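Local coordinates for protein isoflavone reductase (Medicago sativa, PDB 2GAS) that catalyses the NADPH-dependent reduction of 2'-hydroxyformononetin to (3R)-vestitone, a late step in the synthesis of the alfalfa phytoalexin medicarpin, at residues F108-D118 / F130-I140; N209-P217 / Y277-S288. All coordinates share one frame; numbering follows the deposited sequence.

Contact 1: F108-D118 / F130-I140; sequences FFPSEFGLDVD and FEEKASIRRVI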
loop_
_atom_site.group_PDB
_atom_site.type_symbol
_atom_site.label_atom_id
_atom_site.label_comp_id
_atom_site.label_asym_id
_atom_site.label_seq_id
_atom_site.Cartn_x
_atom_site.Cartn_y
_atom_site.Cartn_z
ATOM N N PHE A 108 -10.617 -4.832 -10.900
ATOM C CA PHE A 108 -10.243 -3.486 -10.488
ATOM C C PHE A 108 -9.619 -3.513 -9.105
ATOM O O PHE A 108 -10.181 -4.102 -8.178
ATOM C CB PHE A 108 -11.472 -2.565 -10.471
ATOM C CG PHE A 108 -11.212 -1.195 -9.881
ATOM C CD1 PHE A 108 -10.112 -0.439 -10.280
ATOM C CD2 PHE A 108 -12.097 -0.643 -8.955
ATOM C CE1 PHE A 108 -9.904 0.844 -9.765
ATOM C CE2 PHE A 108 -11.892 0.637 -8.440
ATOM C CZ PHE A 108 -10.803 1.378 -8.842
ATOM N N PHE A 109 -8.441 -2.901 -8.987
ATOM C CA PHE A 109 -7.740 -2.787 -7.713
ATOM C C PHE A 109 -7.868 -1.345 -7.254
ATOM O O PHE A 109 -7.212 -0.461 -7.804
ATOM C CB PHE A 109 -6.234 -3.070 -7.846
ATOM C CG PHE A 109 -5.869 -4.525 -7.929
ATOM C CD1 PHE A 109 -6.109 -5.258 -9.085
ATOM C CD2 PHE A 109 -5.221 -5.150 -6.862
ATOM C CE1 PHE A 109 -5.704 -6.592 -9.187
ATOM C CE2 PHE A 109 -4.810 -6.490 -6.951
ATOM C CZ PHE A 109 -5.049 -7.209 -8.114
ATOM N N PRO A 110 -8.725 -1.073 -6.261
ATOM C CA PRO A 110 -8.820 0.322 -5.826
ATOM C C PRO A 110 -7.588 0.718 -5.007
ATOM O O PRO A 110 -6.735 -0.121 -4.704
ATOM C CB PRO A 110 -10.113 0.346 -5.009
ATOM C CG PRO A 110 -10.200 -1.057 -4.478
ATOM C CD PRO A 110 -9.795 -1.891 -5.664
ATOM N N SER A 111 -7.508 1.997 -4.650
ATOM C CA SER A 111 -6.381 2.533 -3.894
ATOM C C SER A 111 -6.391 2.085 -2.434
ATOM O O SER A 111 -6.773 2.834 -1.535
ATOM C CB SER A 111 -6.386 4.066 -3.985
ATOM O OG SER A 111 -5.244 4.624 -3.364
ATOM N N GLU A 112 -5.962 0.848 -2.215
ATOM C CA GLU A 112 -5.907 0.263 -0.886
ATOM C C GLU A 112 -4.460 0.373 -0.429
ATOM O O GLU A 112 -4.030 1.432 0.018
ATOM C CB GLU A 112 -6.360 -1.196 -0.957
ATOM C CG GLU A 112 -7.857 -1.367 -1.261
ATOM C CD GLU A 112 -8.718 -1.215 -0.023
ATOM O OE1 GLU A 112 -8.195 -1.456 1.086
ATOM O OE2 GLU A 112 -9.918 -0.876 -0.154
ATOM N N PHE A 113 -3.716 -0.720 -0.549
ATOM C CA PHE A 113 -2.300 -0.731 -0.199
ATOM C C PHE A 113 -1.970 -0.286 1.222
ATOM O O PHE A 113 -1.002 0.445 1.464
ATOM C CB PHE A 113 -1.525 0.106 -1.229
ATOM C CG PHE A 113 -1.743 -0.348 -2.643
ATOM C CD1 PHE A 113 -2.664 0.300 -3.467
ATOM C CD2 PHE A 113 -1.092 -1.484 -3.128
ATOM C CE1 PHE A 113 -2.942 -0.175 -4.746
ATOM C CE2 PHE A 113 -1.366 -1.966 -4.408
ATOM C CZ PHE A 113 -2.295 -1.310 -5.219
ATOM N N GLY A 114 -2.783 -0.753 2.160
ATOM C CA GLY A 114 -2.586 -0.449 3.562
ATOM C C GLY A 114 -3.248 -1.541 4.374
ATOM O O GLY A 114 -3.259 -2.704 3.973
ATOM N N LEU A 115 -3.803 -1.181 5.522
ATOM C CA LEU A 115 -4.473 -2.175 6.353
ATOM C C LEU A 115 -5.805 -2.545 5.708
ATOM O O LEU A 115 -6.206 -1.951 4.708
ATOM C CB LEU A 115 -4.724 -1.617 7.761
ATOM C CG LEU A 115 -5.913 -0.664 7.948
ATOM C CD1 LEU A 115 -6.035 -0.299 9.416
ATOM C CD2 LEU A 115 -5.727 0.584 7.102
ATOM N N ASP A 116 -6.484 -3.541 6.265
ATOM C CA ASP A 116 -7.795 -3.922 5.748
ATOM C C ASP A 116 -8.759 -2.915 6.388
ATOM O O ASP A 116 -9.039 -2.998 7.584
ATOM C CB ASP A 116 -8.153 -5.349 6.179
ATOM C CG ASP A 116 -9.487 -5.796 5.627
ATOM O OD1 ASP A 116 -10.231 -4.924 5.139
ATOM O OD2 ASP A 116 -9.797 -7.005 5.681
ATOM N N VAL A 117 -9.261 -1.968 5.595
ATOM C CA VAL A 117 -10.144 -0.935 6.133
ATOM C C VAL A 117 -11.493 -1.409 6.661
ATOM O O VAL A 117 -12.244 -0.620 7.239
ATOM C CB VAL A 117 -10.359 0.216 5.115
ATOM C CG1 VAL A 117 -9.032 0.891 4.820
ATOM C CG2 VAL A 117 -10.990 -0.312 3.832
ATOM N N ASP A 118 -11.806 -2.685 6.474
ATOM C CA ASP A 118 -13.057 -3.222 7.007
ATOM C C ASP A 118 -12.750 -3.913 8.332
ATOM O O ASP A 118 -13.632 -4.492 8.967
ATOM C CB ASP A 118 -13.693 -4.204 6.022
ATOM C CG ASP A 118 -14.479 -3.501 4.926
ATOM O OD1 ASP A 118 -14.599 -4.070 3.823
ATOM O OD2 ASP A 118 -14.986 -2.385 5.176
ATOM N N PHE A 130 -9.744 5.896 6.611
ATOM C CA PHE A 130 -10.004 4.472 6.451
ATOM C C PHE A 130 -11.458 4.284 6.028
ATOM O O PHE A 130 -11.758 3.475 5.151
ATOM C CB PHE A 130 -9.754 3.724 7.766
ATOM C CG PHE A 130 -8.308 3.696 8.195
ATOM C CD1 PHE A 130 -7.963 3.225 9.458
ATOM C CD2 PHE A 130 -7.296 4.121 7.342
ATOM C CE1 PHE A 130 -6.627 3.175 9.865
ATOM C CE2 PHE A 130 -5.956 4.076 7.740
ATOM C CZ PHE A 130 -5.626 3.602 9.002
ATOM N N GLU A 131 -12.362 5.033 6.655
ATOM C CA GLU A 131 -13.777 4.929 6.318
ATOM C C GLU A 131 -14.062 5.394 4.898
ATOM O O GLU A 131 -14.979 4.882 4.249
ATOM C CB GLU A 131 -14.629 5.719 7.313
ATOM C CG GLU A 131 -14.787 5.022 8.661
ATOM C CD GLU A 131 -15.215 3.562 8.524
ATOM O OE1 GLU A 131 -16.192 3.280 7.798
ATOM O OE2 GLU A 131 -14.577 2.687 9.147
ATOM N N GLU A 132 -13.288 6.362 4.417
ATOM C CA GLU A 132 -13.471 6.852 3.058
ATOM C C GLU A 132 -13.123 5.728 2.082
ATOM O O GLU A 132 -13.788 5.549 1.061
ATOM C CB GLU A 132 -12.587 8.076 2.807
ATOM C CG GLU A 132 -12.572 8.550 1.365
ATOM C CD GLU A 132 -11.952 9.928 1.210
ATOM O OE1 GLU A 132 -10.932 10.204 1.877
ATOM O OE2 GLU A 132 -12.481 10.728 0.411
ATOM N N LYS A 133 -12.083 4.964 2.400
ATOM C CA LYS A 133 -11.697 3.852 1.538
ATOM C C LYS A 133 -12.753 2.748 1.623
ATOM O O LYS A 133 -13.071 2.108 0.621
ATOM C CB LYS A 133 -10.323 3.303 1.945
ATOM C CG LYS A 133 -9.176 4.262 1.668
ATOM C CD LYS A 133 -7.834 3.561 1.816
ATOM C CE LYS A 133 -6.700 4.470 1.380
ATOM N NZ LYS A 133 -5.408 3.734 1.271
ATOM N N ALA A 134 -13.301 2.526 2.816
ATOM C CA ALA A 134 -14.331 1.511 2.980
ATOM C C ALA A 134 -15.558 1.893 2.156
ATOM O O ALA A 134 -16.218 1.033 1.581
ATOM C CB ALA A 134 -14.708 1.363 4.448
ATOM N N SER A 135 -15.858 3.188 2.100
ATOM C CA SER A 135 -17.008 3.645 1.325
ATOM C C SER A 135 -16.814 3.320 -0.149
ATOM O O SER A 135 -17.763 2.953 -0.845
ATOM C CB SER A 135 -17.215 5.148 1.510
ATOM O OG SER A 135 -17.744 5.412 2.795
ATOM N N ILE A 136 -15.583 3.461 -0.628
ATOM C CA ILE A 136 -15.288 3.143 -2.016
ATOM C C ILE A 136 -15.489 1.648 -2.259
ATOM O O ILE A 136 -15.964 1.241 -3.320
ATOM C CB ILE A 136 -13.858 3.586 -2.384
ATOM C CG1 ILE A 136 -13.836 5.113 -2.491
ATOM C CG2 ILE A 136 -13.416 2.955 -3.698
ATOM C CD1 ILE A 136 -12.555 5.662 -2.987
ATOM N N ARG A 137 -15.141 0.824 -1.276
ATOM C CA ARG A 137 -15.350 -0.613 -1.418
ATOM C C ARG A 137 -16.841 -0.872 -1.621
ATOM O O ARG A 137 -17.225 -1.665 -2.474
ATOM C CB ARG A 137 -14.901 -1.372 -0.169
ATOM C CG ARG A 137 -13.416 -1.403 0.050
ATOM C CD ARG A 137 -13.088 -2.362 1.184
ATOM N NE ARG A 137 -11.645 -2.484 1.391
ATOM C CZ ARG A 137 -11.095 -3.345 2.232
ATOM N NH1 ARG A 137 -11.864 -4.164 2.943
ATOM N NH2 ARG A 137 -9.776 -3.372 2.379
ATOM N N ARG A 138 -17.672 -0.196 -0.834
ATOM C CA ARG A 138 -19.115 -0.376 -0.934
ATOM C C ARG A 138 -19.639 0.008 -2.315
ATOM O O ARG A 138 -20.538 -0.652 -2.842
ATOM C CB ARG A 138 -19.832 0.433 0.155
ATOM C CG ARG A 138 -19.446 0.045 1.596
ATOM C CD ARG A 138 -19.773 -1.408 1.932
ATOM N NE ARG A 138 -18.696 -2.350 1.617
ATOM C CZ ARG A 138 -17.598 -2.509 2.354
ATOM N NH1 ARG A 138 -17.415 -1.785 3.453
ATOM N NH2 ARG A 138 -16.693 -3.418 2.006
ATOM N N VAL A 139 -19.079 1.064 -2.904
ATOM C CA VAL A 139 -19.506 1.492 -4.236
ATOM C C VAL A 139 -19.142 0.410 -5.249
ATOM O O VAL A 139 -19.957 0.020 -6.082
ATOM C CB VAL A 139 -18.825 2.808 -4.659
ATOM C CG1 VAL A 139 -19.214 3.152 -6.093
ATOM C CG2 VAL A 139 -19.234 3.932 -3.719
ATOM N N ILE A 140 -17.901 -0.063 -5.169
ATOM C CA ILE A 140 -17.406 -1.109 -6.057
ATOM C C ILE A 140 -18.282 -2.361 -5.976
ATOM O O ILE A 140 -18.665 -2.935 -6.997
ATOM C CB ILE A 140 -15.954 -1.480 -5.679
ATOM C CG1 ILE A 140 -15.026 -0.307 -5.994
ATOM C CG2 ILE A 140 -15.528 -2.753 -6.404
ATOM C CD1 ILE A 140 -13.618 -0.489 -5.456
HETATM O O HOH W 1 -11.179 1.233 -1.267
HETATM O O HOH W 2 -14.438 -0.659 8.884
#

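Contact 2: N209-P217 / Y277-S288; sequences NKAVHIRLP and YEIDPAKDIEAS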
loop_
_atom_site.group_PDB
_atom_site.type_symbol
_atom_site.label_atom_id
_atom_site.label_comp_id
_atom_site.label_asym_id
_atom_site.label_seq_id
_atom_site.Cartn_x
_atom_site.Cartn_y
_atom_site.Cartn_z
ATOM N N ASN A 209 -13.101 -10.709 -6.364
ATOM C CA ASN A 209 -13.937 -10.194 -5.279
ATOM C C ASN A 209 -13.429 -10.639 -3.912
ATOM O O ASN A 209 -14.208 -11.013 -3.031
ATOM C CB ASN A 209 -15.396 -10.635 -5.473
ATOM C CG ASN A 209 -16.064 -9.955 -6.663
ATOM O OD1 ASN A 209 -17.239 -10.198 -6.953
ATOM N ND2 ASN A 209 -15.324 -9.104 -7.351
ATOM N N LYS A 210 -12.110 -10.597 -3.751
ATOM C CA LYS A 210 -11.457 -10.984 -2.504
ATOM C C LYS A 210 -10.474 -9.908 -2.055
ATOM O O LYS A 210 -10.006 -9.097 -2.861
ATOM C CB LYS A 210 -10.662 -12.280 -2.699
ATOM C CG LYS A 210 -11.476 -13.536 -2.979
ATOM C CD LYS A 210 -11.876 -14.230 -1.692
ATOM C CE LYS A 210 -12.256 -15.681 -1.937
ATOM N NZ LYS A 210 -13.362 -15.802 -2.923
ATOM N N ALA A 211 -10.174 -9.911 -0.762
ATOM C CA ALA A 211 -9.187 -9.004 -0.201
ATOM C C ALA A 211 -7.956 -9.899 -0.049
ATOM O O ALA A 211 -8.060 -11.014 0.471
ATOM C CB ALA A 211 -9.634 -8.493 1.166
ATOM N N VAL A 212 -6.809 -9.437 -0.536
ATOM C CA VAL A 212 -5.562 -10.203 -0.435
ATOM C C VAL A 212 -4.739 -9.552 0.669
ATOM O O VAL A 212 -4.454 -8.355 0.619
ATOM C CB VAL A 212 -4.782 -10.181 -1.769
ATOM C CG1 VAL A 212 -3.439 -10.888 -1.614
ATOM C CG2 VAL A 212 -5.600 -10.864 -2.846
ATOM N N HIS A 213 -4.360 -10.346 1.666
ATOM C CA HIS A 213 -3.616 -9.842 2.814
ATOM C C HIS A 213 -2.158 -10.249 2.811
ATOM O O HIS A 213 -1.835 -11.424 2.643
ATOM C CB HIS A 213 -4.272 -10.359 4.091
ATOM C CG HIS A 213 -5.748 -10.133 4.129
ATOM N ND1 HIS A 213 -6.312 -9.003 4.683
ATOM C CD2 HIS A 213 -6.771 -10.851 3.610
ATOM C CE1 HIS A 213 -7.621 -9.035 4.500
ATOM N NE2 HIS A 213 -7.924 -10.144 3.851
ATOM N N ILE A 214 -1.281 -9.271 3.011
ATOM C CA ILE A 214 0.146 -9.548 3.051
ATOM C C ILE A 214 0.636 -9.517 4.498
ATOM O O ILE A 214 0.773 -8.453 5.097
ATOM C CB ILE A 214 0.959 -8.502 2.243
ATOM C CG1 ILE A 214 0.353 -8.310 0.849
ATOM C CG2 ILE A 214 2.421 -8.944 2.144
ATOM C CD1 ILE A 214 0.478 -9.496 -0.053
ATOM N N ARG A 215 0.850 -10.696 5.071
ATOM C CA ARG A 215 1.380 -10.831 6.427
ATOM C C ARG A 215 2.452 -11.903 6.251
ATOM O O ARG A 215 2.173 -13.089 6.395
ATOM C CB ARG A 215 0.315 -11.324 7.418
ATOM C CG ARG A 215 -0.563 -10.237 8.039
ATOM C CD ARG A 215 -1.930 -10.154 7.383
ATOM N NE ARG A 215 -2.713 -11.389 7.494
ATOM C CZ ARG A 215 -3.545 -11.686 8.492
ATOM N NH1 ARG A 215 -3.722 -10.845 9.504
ATOM N NH2 ARG A 215 -4.236 -12.818 8.457
ATOM N N LEU A 216 3.667 -11.476 5.917
ATOM C CA LEU A 216 4.774 -12.402 5.676
ATOM C C LEU A 216 5.412 -12.871 6.990
ATOM O O LEU A 216 5.837 -12.068 7.813
ATOM C CB LEU A 216 5.798 -11.721 4.765
ATOM C CG LEU A 216 5.176 -11.115 3.495
ATOM C CD1 LEU A 216 6.169 -10.197 2.814
ATOM C CD2 LEU A 216 4.724 -12.224 2.552
ATOM N N PRO A 217 5.495 -14.195 7.190
ATOM C CA PRO A 217 6.060 -14.809 8.395
ATOM C C PRO A 217 7.268 -14.147 9.056
ATOM O O PRO A 217 7.209 -13.790 10.230
ATOM C CB PRO A 217 6.346 -16.237 7.940
ATOM C CG PRO A 217 5.190 -16.499 7.034
ATOM C CD PRO A 217 5.146 -15.229 6.199
ATOM N N TYR A 277 -5.509 -10.450 12.741
ATOM C CA TYR A 277 -6.869 -10.936 12.517
ATOM C C TYR A 277 -6.854 -12.235 11.724
ATOM O O TYR A 277 -5.923 -12.503 10.971
ATOM C CB TYR A 277 -7.706 -9.897 11.753
ATOM C CG TYR A 277 -7.082 -9.418 10.455
ATOM C CD1 TYR A 277 -6.286 -8.277 10.426
ATOM C CD2 TYR A 277 -7.274 -10.116 9.258
ATOM C CE1 TYR A 277 -5.695 -7.837 9.249
ATOM C CE2 TYR A 277 -6.681 -9.685 8.068
ATOM C CZ TYR A 277 -5.893 -8.542 8.074
ATOM O OH TYR A 277 -5.293 -8.089 6.920
ATOM N N GLU A 278 -7.887 -13.050 11.910
ATOM C CA GLU A 278 -8.000 -14.301 11.174
ATOM C C GLU A 278 -8.845 -13.971 9.950
ATOM O O GLU A 278 -9.747 -13.138 10.024
ATOM C CB GLU A 278 -8.687 -15.370 12.028
ATOM C CG GLU A 278 -7.831 -15.858 13.186
ATOM C CD GLU A 278 -8.529 -16.898 14.042
ATOM O OE1 GLU A 278 -7.876 -17.447 14.954
ATOM O OE2 GLU A 278 -9.727 -17.164 13.807
ATOM N N ILE A 279 -8.559 -14.607 8.823
ATOM C CA ILE A 279 -9.329 -14.301 7.630
ATOM C C ILE A 279 -10.469 -15.269 7.380
ATOM O O ILE A 279 -10.519 -16.369 7.936
ATOM C CB ILE A 279 -8.441 -14.235 6.361
ATOM C CG1 ILE A 279 -7.949 -15.632 5.971
ATOM C CG2 ILE A 279 -7.280 -13.280 6.596
ATOM C CD1 ILE A 279 -7.045 -16.276 6.964
ATOM N N ASP A 280 -11.395 -14.821 6.543
ATOM C CA ASP A 280 -12.569 -15.584 6.155
ATOM C C ASP A 280 -12.302 -16.063 4.733
ATOM O O ASP A 280 -12.173 -15.255 3.818
ATOM C CB ASP A 280 -13.791 -14.666 6.210
ATOM C CG ASP A 280 -15.062 -15.343 5.745
ATOM O OD1 ASP A 280 -16.138 -14.735 5.914
ATOM O OD2 ASP A 280 -14.990 -16.467 5.207
ATOM N N PRO A 281 -12.205 -17.391 4.531
ATOM C CA PRO A 281 -11.942 -17.955 3.202
ATOM C C PRO A 281 -12.906 -17.522 2.099
ATOM O O PRO A 281 -12.554 -17.536 0.924
ATOM C CB PRO A 281 -11.964 -19.467 3.453
ATOM C CG PRO A 281 -12.848 -19.611 4.652
ATOM C CD PRO A 281 -12.414 -18.462 5.521
ATOM N N ALA A 282 -14.115 -17.127 2.478
ATOM C CA ALA A 282 -15.094 -16.696 1.495
ATOM C C ALA A 282 -14.807 -15.291 0.975
ATOM O O ALA A 282 -15.286 -14.916 -0.096
ATOM C CB ALA A 282 -16.500 -16.747 2.101
ATOM N N LYS A 283 -14.015 -14.521 1.717
ATOM C CA LYS A 283 -13.732 -13.150 1.311
ATOM C C LYS A 283 -12.267 -12.749 1.300
ATOM O O LYS A 283 -11.919 -11.704 0.749
ATOM C CB LYS A 283 -14.494 -12.187 2.228
ATOM C CG LYS A 283 -16.008 -12.288 2.103
ATOM C CD LYS A 283 -16.743 -11.612 3.258
ATOM C CE LYS A 283 -16.387 -10.137 3.413
ATOM N NZ LYS A 283 -15.073 -9.943 4.088
ATOM N N ASP A 284 -11.409 -13.578 1.889
ATOM C CA ASP A 284 -9.990 -13.248 1.989
ATOM C C ASP A 284 -9.030 -14.298 1.449
ATOM O O ASP A 284 -9.335 -15.487 1.419
ATOM C CB ASP A 284 -9.613 -13.007 3.458
ATOM C CG ASP A 284 -10.526 -12.012 4.160
ATOM O OD1 ASP A 284 -10.572 -10.835 3.745
ATOM O OD2 ASP A 284 -11.188 -12.411 5.145
ATOM N N ILE A 285 -7.855 -13.824 1.046
ATOM C CA ILE A 285 -6.773 -14.661 0.549
ATOM C C ILE A 285 -5.541 -14.236 1.352
ATOM O O ILE A 285 -5.307 -13.042 1.531
ATOM C CB ILE A 285 -6.497 -14.410 -0.956
ATOM C CG1 ILE A 285 -7.655 -14.941 -1.805
ATOM C CG2 ILE A 285 -5.186 -15.066 -1.361
ATOM C CD1 ILE A 285 -7.896 -16.422 -1.670
ATOM N N GLU A 286 -4.775 -15.199 1.861
ATOM C CA GLU A 286 -3.561 -14.897 2.619
ATOM C C GLU A 286 -2.402 -15.044 1.629
ATOM O O GLU A 286 -2.088 -16.151 1.187
ATOM C CB GLU A 286 -3.402 -15.894 3.775
ATOM C CG GLU A 286 -2.298 -15.550 4.765
ATOM C CD GLU A 286 -2.665 -14.379 5.652
ATOM O OE1 GLU A 286 -1.969 -13.341 5.602
ATOM O OE2 GLU A 286 -3.655 -14.499 6.403
ATOM N N ALA A 287 -1.770 -13.932 1.273
ATOM C CA ALA A 287 -0.684 -13.970 0.297
ATOM C C ALA A 287 0.414 -14.990 0.582
ATOM O O ALA A 287 0.864 -15.675 -0.331
ATOM C CB ALA A 287 -0.076 -12.591 0.143
ATOM N N SER A 288 0.849 -15.096 1.833
ATOM C CA SER A 288 1.907 -16.045 2.165
ATOM C C SER A 288 1.492 -17.496 1.899
ATOM O O SER A 288 2.343 -18.355 1.664
ATOM C CB SER A 288 2.330 -15.878 3.631
ATOM O OG SER A 288 1.248 -16.123 4.509
HETATM O O HOH W 3 -15.138 -13.546 -2.967
HETATM O O HOH W 4 0.257 -13.239 4.121
#

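Contact 1: F108-D118 / F130-I140
The guanidinium of Arg137 carries CG2 of Val117 on one face, where a branched valine can lay a methyl, and three carboxylates gather at its edge. Arg138 has Asp118 at its guanidinium edge, met end-on, its NH1 to OD2 and its NH2 to OD1, the latter at 2.8 Å. On the Phe130 ring, CD2 of Leu115 sits over one face, 3.6 Å from the centroid, in a CH-pi contact. Arg137 grips Glu112 side-on: NE of Arg137 reaches OE2 of Glu112 at 2.8 Å and NH2 takes OE1, both bonds nearly straight, although the carboxylate is tilted 46° from the guanidinium plane. Arg137 NH1 lies 2.8 Å from Asp116 OD1 and makes a weak bond to Asp118 OD1. These pairs form one salt-bridge network, and a long, flat cation suits its centre: extended from CG to NE, Arg137 meets all three acids. With an alanine here, the buried carboxylate of Glu112 would probably be left without its cationic mate and Val117 without the flat surface it packs on. Asp116 OD1 also accepts from the backbone N of Asp118, from the opposite face of its carboxylate, closing an Asx turn. At the far end CD1 of Ile140 touches CE2 of Phe108 and CG of Pro110, an apolar seam that helix 92-102 extends with Ile96. Lys133, stretched beyond CG, brings NZ to 3.0 Å from Glu112 O, with a weak bond to Ser111 O. The loop after strand 107-109 and helix 126-143 together carry the inferred proton acceptor, Lys133, and the probable NADP(+)-binding Arg137 of this Rossmann-type NmrA-family reductase.

Contact 2: N209-P217 / Y277-S288
Strands 210-213 and 284-286 run parallel, their axes 4.7 Å apart at closest and 23° from exact alignment, with Ala211 beside Asp284 and His213 beside Glu286. Ala211 and His213 each bond through both N and O to the residues flanking their partner: Ala211 to Lys283 and Ile285, His213 to Ile285 and Ala287. The bond from Ala287 N to His213 O carries the ladder into the first turn of a helix whose N-cap position is Glu286. On the face bearing Ala211 and His213, both imidazole nitrogens are used. NE2 of His213 donates to Asp284 OD1 at 2.7 Å, reaching it from above the carboxylate plane, and ND1 of His213 is hydrogen-bonded to Tyr277 OH at 2.6 Å. Ile279 CG2 lies over a face of the same ring, and a histidine suits this place because it bonds at two edges at once. Arg215 lays its guanidinium on the Tyr277 ring, centres 4.1 Å apart and planes at 18°, a cation-pi stack. The same group grips Glu286 side-on in a nearly coplanar salt bridge, with NH2 to OE2 at 2.7 Å, while NH1 and NH2 both donate to Tyr277 O. On the other face Val212 CG2 packs against Ile285 CB. Asp284 OD2 also forms a salt bridge with Arg119, and Tyr277 OH bonds His153. Strand 284-286, returning late in the chain, thus lies beside 210-213 at the far side of the parallel, Rossmann-type sheet.

From the N terminus, the chain reaches contact 1 first: strand 107-109 of the parallel Rossmann sheet runs into a loop, and the intervening 11 residues bring helix 126-143 back onto it. That short loop is closed before contact 2 opens. Contact 2 closes a longer one, 59 residues that are mostly helical, and joins strand 284-286 to strand 210-213. The two loops follow in series, neither nesting nor crossing. They still meet in space, their centres 15 Å apart: Asp116 from the loop of contact 1 packs against His213 and Tyr277. Strand 148-151 joins strand 107-109 to strand 210-213, its Tyr149 touching Arg137 and Ala211, and Arg119 pairs with Asp116 and Asp284.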